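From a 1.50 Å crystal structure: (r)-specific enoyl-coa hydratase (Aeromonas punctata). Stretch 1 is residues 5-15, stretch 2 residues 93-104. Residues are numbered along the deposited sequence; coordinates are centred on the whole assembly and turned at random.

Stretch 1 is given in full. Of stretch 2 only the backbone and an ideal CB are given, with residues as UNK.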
# COMPACT_ATOMS: atom_id res chain seq x y z
N SER B 5 -11.54 23.14 -11.43
CA SER B 5 -10.96 23.18 -10.10
C SER B 5 -11.39 21.97 -9.27
O SER B 5 -12.46 21.40 -9.48
CB SER B 5 -11.39 24.46 -9.38
OG SER B 5 -12.79 24.49 -9.19
N LEU B 6 -10.53 21.58 -8.34
CA LEU B 6 -10.82 20.46 -7.46
C LEU B 6 -11.82 20.98 -6.43
O LEU B 6 -11.70 22.10 -5.95
CB LEU B 6 -9.54 19.99 -6.77
CG LEU B 6 -9.63 18.69 -5.97
CD1 LEU B 6 -10.00 17.55 -6.89
CD2 LEU B 6 -8.29 18.41 -5.30
N GLU B 7 -12.83 20.16 -6.11
CA GLU B 7 -13.85 20.57 -5.15
C GLU B 7 -14.24 19.45 -4.21
O GLU B 7 -14.25 18.27 -4.57
CB GLU B 7 -15.11 21.05 -5.88
CG GLU B 7 -14.91 22.26 -6.78
CD GLU B 7 -16.21 22.70 -7.43
OE1 GLU B 7 -17.17 23.00 -6.70
OE2 GLU B 7 -16.26 22.76 -8.68
N VAL B 8 -14.58 19.83 -2.98
CA VAL B 8 -15.02 18.87 -1.98
C VAL B 8 -16.27 18.20 -2.53
O VAL B 8 -17.15 18.86 -3.08
CB VAL B 8 -15.36 19.59 -0.65
CG1 VAL B 8 -16.04 18.62 0.31
CG2 VAL B 8 -14.09 20.15 -0.03
N GLY B 9 -16.33 16.88 -2.39
CA GLY B 9 -17.48 16.15 -2.89
C GLY B 9 -17.25 15.44 -4.21
O GLY B 9 -18.02 14.56 -4.58
N GLN B 10 -16.20 15.84 -4.93
CA GLN B 10 -15.90 15.19 -6.20
C GLN B 10 -15.44 13.77 -5.90
O GLN B 10 -14.79 13.52 -4.88
CB GLN B 10 -14.82 15.96 -6.96
CG GLN B 10 -15.27 17.35 -7.41
CD GLN B 10 -14.21 18.10 -8.18
OE1 GLN B 10 -13.01 17.90 -7.96
NE2 GLN B 10 -14.63 18.98 -9.08
N LYS B 11 -15.79 12.85 -6.78
CA LYS B 11 -15.43 11.45 -6.57
C LYS B 11 -15.02 10.74 -7.84
O LYS B 11 -15.27 11.20 -8.95
CB LYS B 11 -16.60 10.71 -5.92
CG LYS B 11 -17.90 10.80 -6.69
CD LYS B 11 -19.04 10.13 -5.92
CE LYS B 11 -20.37 10.29 -6.64
NZ LYS B 11 -20.38 9.66 -7.99
N ALA B 12 -14.37 9.59 -7.66
CA ALA B 12 -13.91 8.78 -8.78
C ALA B 12 -13.86 7.34 -8.32
O ALA B 12 -13.68 7.06 -7.13
CB ALA B 12 -12.53 9.23 -9.23
N ARG B 13 -14.00 6.42 -9.26
CA ARG B 13 -13.96 5.01 -8.92
C ARG B 13 -13.49 4.17 -10.09
O ARG B 13 -13.43 4.63 -11.23
CB ARG B 13 -15.35 4.53 -8.48
CG ARG B 13 -16.41 4.57 -9.58
CD ARG B 13 -17.62 3.70 -9.25
NE ARG B 13 -18.38 4.18 -8.10
CZ ARG B 13 -19.49 3.61 -7.65
NH1 ARG B 13 -20.13 4.12 -6.60
NH2 ARG B 13 -19.96 2.51 -8.24
N LEU B 14 -13.12 2.94 -9.79
CA LEU B 14 -12.69 1.99 -10.81
C LEU B 14 -12.92 0.60 -10.23
O LEU B 14 -13.03 0.44 -9.01
CB LEU B 14 -11.22 2.19 -11.19
CG LEU B 14 -10.08 1.97 -10.19
CD1 LEU B 14 -9.91 0.49 -9.87
CD2 LEU B 14 -8.79 2.51 -10.81
N SER B 15 -13.02 -0.39 -11.10
CA SER B 15 -13.21 -1.76 -10.64
C SER B 15 -12.11 -2.60 -11.24
O SER B 15 -11.59 -2.30 -12.32
CB SER B 15 -14.58 -2.29 -11.08
OG SER B 15 -15.63 -1.57 -10.44
N UNK B 93 -14.04 -9.50 -8.12
CA UNK B 93 -13.89 -8.09 -8.48
C UNK B 93 -14.07 -7.20 -7.26
O UNK B 93 -14.74 -7.57 -6.30
CB UNK B 93 -14.89 -7.70 -9.57
N UNK B 94 -13.42 -6.04 -7.30
CA UNK B 94 -13.56 -5.05 -6.24
C UNK B 94 -13.76 -3.69 -6.90
O UNK B 94 -13.49 -3.52 -8.09
CB UNK B 94 -12.34 -5.05 -5.31
N UNK B 95 -14.25 -2.74 -6.13
CA UNK B 95 -14.45 -1.39 -6.62
C UNK B 95 -13.72 -0.45 -5.66
O UNK B 95 -13.93 -0.51 -4.45
CB UNK B 95 -15.94 -1.05 -6.73
N UNK B 96 -12.84 0.37 -6.21
CA UNK B 96 -12.08 1.34 -5.42
C UNK B 96 -12.78 2.68 -5.62
O UNK B 96 -13.14 3.03 -6.74
CB UNK B 96 -10.61 1.40 -5.83
N UNK B 97 -12.96 3.41 -4.53
CA UNK B 97 -13.65 4.70 -4.59
C UNK B 97 -12.93 5.76 -3.77
O UNK B 97 -12.54 5.50 -2.63
CB UNK B 97 -15.09 4.55 -4.10
N UNK B 98 -12.75 6.95 -4.35
CA UNK B 98 -12.13 8.05 -3.63
C UNK B 98 -13.05 9.26 -3.74
O UNK B 98 -13.79 9.40 -4.72
CB UNK B 98 -10.73 8.36 -4.18
N UNK B 99 -13.03 10.10 -2.72
CA UNK B 99 -13.86 11.30 -2.70
C UNK B 99 -13.14 12.40 -1.95
O UNK B 99 -12.62 12.17 -0.85
CB UNK B 99 -15.22 11.02 -2.06
N UNK B 100 -13.11 13.59 -2.53
CA UNK B 100 -12.46 14.73 -1.88
C UNK B 100 -13.29 15.17 -0.68
O UNK B 100 -14.49 15.44 -0.82
CB UNK B 100 -12.28 15.89 -2.86
N UNK B 101 -12.67 15.23 0.49
CA UNK B 101 -13.39 15.64 1.70
C UNK B 101 -12.89 16.97 2.25
O UNK B 101 -13.59 17.61 3.04
CB UNK B 101 -13.26 14.56 2.78
N UNK B 102 -11.70 17.38 1.85
CA UNK B 102 -11.15 18.65 2.33
C UNK B 102 -10.05 19.19 1.43
O UNK B 102 -9.27 18.43 0.85
CB UNK B 102 -10.61 18.48 3.75
N UNK B 103 -10.00 20.51 1.30
CA UNK B 103 -9.00 21.18 0.49
C UNK B 103 -8.40 22.30 1.32
O UNK B 103 -9.06 23.31 1.59
CB UNK B 103 -9.60 21.71 -0.81
N UNK B 104 -7.15 22.14 1.74
CA UNK B 104 -6.49 23.15 2.55
C UNK B 104 -6.22 24.42 1.77
O UNK B 104 -6.04 24.39 0.55
CB UNK B 104 -5.18 22.60 3.11

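Stretch 2 runs antiparallel to Lys11–Ser15, with an angle of 166° between the strand directions, and, as in any extended strand, side chains alternate: 95, 97 and 99 share the face of Lys11, Arg13 and Ser15, while 96 and 98 share that of Ala12 and Leu14.

Positions 93 and 94 have ideal CB atoms with nothing of stretch 1 nearby, so many side chains would fit. Position 93 is Glu93, whose extended chain brings CD to 3.9 Å from Ser15 CB; position 94 is Val94.

At position 95 the ideal CB lies 3.8 Å from Ser15 OG, on the same face. A small polar residue could meet the hydroxyl, and serine, threonine or asparagine would suit. It is Thr95: its OG1 hydrogen-bonds Ser15 OG at 3.1 Å, and either hydroxyl could be the donor.

Position 96 pairs with Leu14 through two backbone hydrogen bonds, its N to Leu14 O at 2.8 Å and Leu14 N to its O at 3.1 Å. The CB joins the apolar face beside Leu14, so a nonpolar residue is expected, though its size is not fixed. Ala96 places CB 4.1 Å from Leu14 CD1.

Position 97 faces Arg13, whose positive charge favours an acid or a neutral polar chain. Glu97 sets OE1 3.3 Å from Arg13 NH1, over one face of the guanidinium. The salt bridge is therefore one of charge alone, with no N-H aimed at the oxygen. A water accepts from Arg13 NH1 at 2.6 Å and donates weakly to Glu97 OE2 at 3.5 Å.

Position 98 shares a face with Ala12, whose small methyl leaves room for a branched aliphatic. Val98 brings CG2 to 4.0 Å from Ala12 CB, while its N donates to Ala12 O at 2.9 Å.

Position 99 lies beside Lys11, its ideal CB 4.1 Å from Lys11 CB. An acid or other polar residue is plausible. Glu99 extends past Gly9, OE1 lying 3.7 Å from Gly9 CA; the lysine's end leads away, and no salt bridge forms.

Position 100 points toward the Glu7–Gln10 type II turn, its N donating to Gln10 O at 2.9 Å and its O accepting from Gly9 N at 2.8 Å. Leu6 and Val8 invite a compact aliphatic. Val100 contacts Leu6 CD1 through CG2 at 3.8 Å.

Positions 101 and 102 point away and are permissive: they are Thr101 and Ala102.

Position 103 points toward Leu6 and Val8, where a longer aliphatic could reach. Leu103 packs CD2 against Leu6 CD2 at 3.4 Å.

Position 104 is out of reach, leaving its choice open; it is Arg104.

Stretch 2 93-104: EVTAEVEVTALR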
# COMPACT_ATOMS: atom_id res chain seq x y z
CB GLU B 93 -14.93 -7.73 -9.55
CG GLU B 93 -14.97 -6.26 -9.93
CD GLU B 93 -16.03 -5.96 -10.97
OE1 GLU B 93 -15.74 -6.05 -12.18
OE2 GLU B 93 -17.17 -5.64 -10.57
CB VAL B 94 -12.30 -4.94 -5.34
CG1 VAL B 94 -12.03 -6.27 -4.67
CG2 VAL B 94 -11.11 -4.46 -6.15
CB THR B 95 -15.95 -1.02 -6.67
OG1 THR B 95 -16.63 -1.91 -7.57
CG2 THR B 95 -16.14 0.42 -7.16
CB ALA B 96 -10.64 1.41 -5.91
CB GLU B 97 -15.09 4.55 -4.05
CG GLU B 97 -15.93 3.53 -4.81
CD GLU B 97 -17.32 3.31 -4.21
OE1 GLU B 97 -18.02 2.39 -4.69
OE2 GLU B 97 -17.71 4.03 -3.27
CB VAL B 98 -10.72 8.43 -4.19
CG1 VAL B 98 -9.79 7.21 -4.15
CG2 VAL B 98 -10.83 9.01 -5.60
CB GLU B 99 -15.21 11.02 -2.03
CG GLU B 99 -16.03 12.29 -1.80
CD GLU B 99 -17.42 12.03 -1.27
OE1 GLU B 99 -18.13 13.02 -0.98
OE2 GLU B 99 -17.82 10.85 -1.14
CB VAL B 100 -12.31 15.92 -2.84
CG1 VAL B 100 -11.65 17.08 -2.11
CG2 VAL B 100 -11.50 15.52 -4.06
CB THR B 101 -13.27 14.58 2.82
OG1 THR B 101 -11.89 14.39 3.16
CG2 THR B 101 -13.88 13.26 2.36
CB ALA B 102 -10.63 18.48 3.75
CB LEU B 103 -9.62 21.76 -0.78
CG LEU B 103 -10.14 20.76 -1.82
CD1 LEU B 103 -10.86 21.51 -2.93
CD2 LEU B 103 -8.99 19.95 -2.37
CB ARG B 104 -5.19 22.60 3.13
CG ARG B 104 -5.43 21.62 4.27
CD ARG B 104 -4.17 20.91 4.70
NE ARG B 104 -3.11 21.82 5.11
CZ ARG B 104 -1.96 21.43 5.66
NH1 ARG B 104 -1.05 22.32 6.00
NH2 ARG B 104 -1.74 20.14 5.87
O HOH W 1 -19.97 6.07 -4.93
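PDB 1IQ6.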